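Local coordinates for PAC2 family protein (PDB 3MNF) that is of unknown function but carries a PAC2 domain, the hallmark of proteins akin to the proteasome assembly chaperones, at residues A[131-143]-A[169-181]. Numbering follows the deposited sequence.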
loop_
_atom_site.group_PDB
_atom_site.type_symbol
_atom_site.label_atom_id
_atom_site.label_comp_id
_atom_site.label_asym_id
_atom_site.label_seq_id
_atom_site.Cartn_x
_atom_site.Cartn_y
_atom_site.Cartn_z
ATOM N N PRO A 131 7.831 -42.434 -22.071
ATOM C CA PRO A 131 7.172 -41.136 -22.281
ATOM C C PRO A 131 6.777 -40.393 -21.001
ATOM O O PRO A 131 6.538 -41.022 -19.956
ATOM C CB PRO A 131 5.913 -41.496 -23.078
ATOM C CG PRO A 131 5.727 -42.959 -22.860
ATOM C CD PRO A 131 7.120 -43.497 -22.797
ATOM N N VAL A 132 6.701 -39.063 -21.123
ATOM C CA VAL A 132 6.436 -38.141 -20.019
ATOM C C VAL A 132 4.943 -38.057 -19.701
ATOM O O VAL A 132 4.145 -37.735 -20.584
ATOM C CB VAL A 132 6.961 -36.721 -20.355
ATOM C CG1 VAL A 132 6.513 -35.703 -19.312
ATOM C CG2 VAL A 132 8.471 -36.728 -20.477
ATOM N N PRO A 133 4.558 -38.339 -18.438
ATOM C CA PRO A 133 3.159 -38.192 -18.035
ATOM C C PRO A 133 2.785 -36.733 -17.924
ATOM O O PRO A 133 3.526 -35.948 -17.339
ATOM C CB PRO A 133 3.104 -38.835 -16.641
ATOM C CG PRO A 133 4.414 -39.465 -16.417
ATOM C CD PRO A 133 5.399 -38.799 -17.321
ATOM N N VAL A 134 1.647 -36.385 -18.504
ATOM C CA VAL A 134 1.041 -35.080 -18.332
ATOM C C VAL A 134 -0.336 -35.306 -17.728
ATOM O O VAL A 134 -1.126 -36.064 -18.267
ATOM C CB VAL A 134 0.883 -34.352 -19.683
ATOM C CG1 VAL A 134 0.228 -32.998 -19.482
ATOM C CG2 VAL A 134 2.220 -34.191 -20.372
ATOM N N SER A 135 -0.635 -34.660 -16.612
ATOM C CA SER A 135 -1.968 -34.764 -16.018
ATOM C C SER A 135 -2.588 -33.398 -15.792
ATOM O O SER A 135 -1.887 -32.452 -15.490
ATOM C CB SER A 135 -1.922 -35.552 -14.710
ATOM O OG SER A 135 -0.882 -35.082 -13.877
ATOM N N GLY A 136 -3.905 -33.304 -15.939
ATOM C CA GLY A 136 -4.638 -32.054 -15.703
ATOM C C GLY A 136 -5.193 -31.876 -14.290
ATOM O O GLY A 136 -5.282 -32.810 -13.496
ATOM N N VAL A 137 -5.529 -30.640 -13.965
ATOM C CA VAL A 137 -6.231 -30.321 -12.735
ATOM C C VAL A 137 -7.218 -29.251 -13.143
ATOM O O VAL A 137 -6.861 -28.298 -13.846
ATOM C CB VAL A 137 -5.292 -29.771 -11.605
ATOM C CG1 VAL A 137 -6.102 -29.095 -10.499
ATOM C CG2 VAL A 137 -4.387 -30.879 -11.003
ATOM N N THR A 138 -8.466 -29.431 -12.727
ATOM C CA THR A 138 -9.515 -28.456 -12.965
ATOM C C THR A 138 -10.535 -28.539 -11.829
ATOM O O THR A 138 -10.687 -29.589 -11.199
ATOM C CB THR A 138 -10.170 -28.667 -14.352
ATOM O OG1 THR A 138 -11.149 -27.653 -14.581
ATOM C CG2 THR A 138 -10.833 -30.037 -14.451
ATOM N N SER A 139 -11.192 -27.418 -11.538
ATOM C CA SER A 139 -12.325 -27.392 -10.608
ATOM C C SER A 139 -13.582 -26.935 -11.325
ATOM O O SER A 139 -14.603 -26.681 -10.696
ATOM C CB SER A 139 -12.030 -26.515 -9.401
ATOM O OG SER A 139 -11.201 -27.213 -8.493
ATOM N N ASP A 140 -13.478 -26.834 -12.649
ATOM C CA ASP A 140 -14.607 -26.643 -13.544
ATOM C C ASP A 140 -15.237 -28.021 -13.802
ATOM O O ASP A 140 -14.643 -28.845 -14.491
ATOM C CB ASP A 140 -14.121 -26.002 -14.860
ATOM C CG ASP A 140 -15.269 -25.563 -15.772
ATOM O OD1 ASP A 140 -15.941 -24.558 -15.464
ATOM O OD2 ASP A 140 -15.495 -26.209 -16.818
ATOM N N PRO A 141 -16.439 -28.284 -13.246
ATOM C CA PRO A 141 -17.026 -29.625 -13.412
ATOM C C PRO A 141 -17.271 -29.959 -14.887
ATOM O O PRO A 141 -17.207 -31.122 -15.287
ATOM C CB PRO A 141 -18.353 -29.533 -12.643
ATOM C CG PRO A 141 -18.688 -28.079 -12.624
ATOM C CD PRO A 141 -17.368 -27.350 -12.580
ATOM N N ASP A 142 -17.522 -28.918 -15.674
ATOM C CA ASP A 142 -17.740 -29.017 -17.108
ATOM C C ASP A 142 -16.501 -29.549 -17.835
ATOM O O ASP A 142 -16.553 -30.615 -18.448
ATOM C CB ASP A 142 -18.137 -27.638 -17.641
ATOM C CG ASP A 142 -18.556 -27.664 -19.095
ATOM O OD1 ASP A 142 -17.672 -27.756 -19.984
ATOM O OD2 ASP A 142 -19.778 -27.565 -19.346
ATOM N N LEU A 143 -15.399 -28.802 -17.759
ATOM C CA LEU A 143 -14.131 -29.211 -18.359
ATOM C C LEU A 143 -13.716 -30.609 -17.932
ATOM O O LEU A 143 -13.160 -31.356 -18.732
ATOM C CB LEU A 143 -13.002 -28.243 -17.998
ATOM C CG LEU A 143 -12.736 -26.908 -18.702
ATOM C CD1 LEU A 143 -11.423 -26.358 -18.167
ATOM C CD2 LEU A 143 -12.666 -26.988 -20.216
ATOM N N THR A 169 -11.503 -20.363 -11.041
ATOM C CA THR A 169 -12.792 -21.023 -10.906
ATOM C C THR A 169 -13.692 -20.216 -9.984
ATOM O O THR A 169 -14.861 -20.039 -10.286
ATOM C CB THR A 169 -12.711 -22.540 -10.547
ATOM O OG1 THR A 169 -12.568 -22.708 -9.142
ATOM C CG2 THR A 169 -11.552 -23.266 -11.321
ATOM N N HIS A 170 -13.122 -19.669 -8.910
ATOM C CA HIS A 170 -13.849 -18.743 -8.032
ATOM C C HIS A 170 -14.348 -17.516 -8.817
ATOM O O HIS A 170 -15.433 -16.985 -8.540
ATOM C CB HIS A 170 -13.007 -18.346 -6.813
ATOM C CG HIS A 170 -13.669 -17.346 -5.913
ATOM N ND1 HIS A 170 -14.802 -17.633 -5.177
ATOM C CD2 HIS A 170 -13.360 -16.056 -5.632
ATOM C CE1 HIS A 170 -15.160 -16.564 -4.482
ATOM N NE2 HIS A 170 -14.299 -15.593 -4.739
ATOM N N ALA A 171 -13.570 -17.100 -9.817
ATOM C CA ALA A 171 -13.964 -16.006 -10.703
ATOM C C ALA A 171 -14.964 -16.426 -11.771
ATOM O O ALA A 171 -15.554 -15.566 -12.408
ATOM C CB ALA A 171 -12.752 -15.385 -11.351
ATOM N N GLY A 172 -15.157 -17.731 -11.976
ATOM C CA GLY A 172 -16.087 -18.222 -12.998
ATOM C C GLY A 172 -15.498 -18.167 -14.398
ATOM O O GLY A 172 -16.228 -18.095 -15.387
ATOM N N VAL A 173 -14.170 -18.178 -14.468
ATOM C CA VAL A 173 -13.424 -18.338 -15.714
ATOM C C VAL A 173 -12.876 -19.763 -15.755
ATOM O O VAL A 173 -12.052 -20.131 -14.911
ATOM C CB VAL A 173 -12.238 -17.344 -15.787
ATOM C CG1 VAL A 173 -11.436 -17.537 -17.055
ATOM C CG2 VAL A 173 -12.747 -15.932 -15.700
ATOM N N PRO A 174 -13.334 -20.580 -16.718
ATOM C CA PRO A 174 -12.853 -21.963 -16.847
ATOM C C PRO A 174 -11.340 -22.018 -16.924
ATOM O O PRO A 174 -10.734 -21.318 -17.738
ATOM C CB PRO A 174 -13.431 -22.400 -18.179
ATOM C CG PRO A 174 -14.626 -21.580 -18.335
ATOM C CD PRO A 174 -14.356 -20.266 -17.723
ATOM N N ALA A 175 -10.720 -22.820 -16.076
ATOM C CA ALA A 175 -9.268 -22.976 -16.153
ATOM C C ALA A 175 -8.828 -24.402 -15.884
ATOM O O ALA A 175 -9.474 -25.140 -15.136
ATOM C CB ALA A 175 -8.568 -22.021 -15.212
ATOM N N VAL A 176 -7.726 -24.786 -16.509
ATOM C CA VAL A 176 -7.118 -26.087 -16.261
ATOM C C VAL A 176 -5.621 -25.878 -16.235
ATOM O O VAL A 176 -5.097 -25.006 -16.936
ATOM C CB VAL A 176 -7.520 -27.155 -17.332
ATOM C CG1 VAL A 176 -7.358 -26.624 -18.735
ATOM C CG2 VAL A 176 -6.707 -28.416 -17.176
ATOM N N SER A 177 -4.934 -26.646 -15.404
ATOM C CA SER A 177 -3.490 -26.664 -15.473
ATOM C C SER A 177 -3.041 -28.037 -15.914
ATOM O O SER A 177 -3.621 -29.042 -15.505
ATOM C CB SER A 177 -2.860 -26.287 -14.136
ATOM O OG SER A 177 -3.512 -26.942 -13.069
ATOM N N LEU A 178 -2.022 -28.060 -16.768
ATOM C CA LEU A 178 -1.404 -29.286 -17.235
ATOM C C LEU A 178 -0.055 -29.453 -16.575
ATOM O O LEU A 178 0.756 -28.532 -16.583
ATOM C CB LEU A 178 -1.218 -29.221 -18.741
ATOM C CG LEU A 178 -2.449 -28.859 -19.566
ATOM C CD1 LEU A 178 -2.059 -28.592 -20.989
ATOM C CD2 LEU A 178 -3.429 -29.990 -19.515
ATOM N N TRP A 179 0.173 -30.622 -16.000
ATOM C CA TRP A 179 1.424 -30.941 -15.331
ATOM C C TRP A 179 2.233 -32.044 -16.032
ATOM O O TRP A 179 1.704 -33.101 -16.390
ATOM C CB TRP A 179 1.135 -31.354 -13.899
ATOM C CG TRP A 179 0.679 -30.194 -13.085
ATOM C CD1 TRP A 179 -0.601 -29.748 -12.947
ATOM C CD2 TRP A 179 1.502 -29.293 -12.328
ATOM N NE1 TRP A 179 -0.624 -28.638 -12.158
ATOM C CE2 TRP A 179 0.651 -28.339 -11.756
ATOM C CE3 TRP A 179 2.877 -29.204 -12.084
ATOM C CZ2 TRP A 179 1.116 -27.315 -10.944
ATOM C CZ3 TRP A 179 3.335 -28.183 -11.284
ATOM C CH2 TRP A 179 2.456 -27.253 -10.723
ATOM N N ALA A 180 3.522 -31.810 -16.230
ATOM C CA ALA A 180 4.366 -32.867 -16.747
ATOM C C ALA A 180 5.233 -33.356 -15.610
ATOM O O ALA A 180 5.669 -32.558 -14.799
ATOM C CB ALA A 180 5.202 -32.352 -17.891
ATOM N N ALA A 181 5.458 -34.664 -15.530
ATOM C CA ALA A 181 6.338 -35.231 -14.497
ATOM C C ALA A 181 7.709 -35.483 -15.077
ATOM O O ALA A 181 7.848 -36.241 -16.030
ATOM C CB ALA A 181 5.764 -36.509 -13.930
#
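Strand 134-138 runs antiparallel to residues 175-181 of strand 175-183, at 152° between their directions, with Ser135 opposite Trp179 and Val137 opposite Ser177 as hydrogen-bonded pairs. Trp179 N donates to Ser135 O at 2.8 Å, and Val137 N reaches Ser177 O while Ser177 N returns a bond to Val137 O. Beyond the pairing, Ala181 N donates to Pro133 O at 2.9 Å.

On one face of the ladder Val134 CG1, anti to its own N (chi1 179°), packs against Leu178 CB at 4.1 Å, and Val132 CG1 touches Ala180 CB at 3.9 Å. On the other face the Trp179 indole rises beside Val137 and Ser177, with the backbone Ser135 O near the ring plane at its edge. Val137 CG2 approaches CD1 of that ring obliquely; Ser177 OG sits 3.6 Å from Val137 CB and takes a weak bond from Trp179 NE1. Next to Val137, Thr138 OG1 donates to Ala175 O at 3.1 Å and accepts from Asp140 N, closing an ST turn. An alanine here is likely to leave Ala175 O without this donor and Asp140 N without its side-chain acceptor. Asp140 then N-caps helix 141-146 through OD2 and Leu143 N, and Leu143 CD1 rests 4.1 Å from Val176 CB.

Within the chain, strand 175-183 lies between parallel strand 115-124 and the outermost strand 134-138, an antiparallel edge added to the parallel part of the mixed sheet. Helix 192-206 packs on the face of Val134 and Ala180, and helix 160-171 on that of Val137 and Trp179.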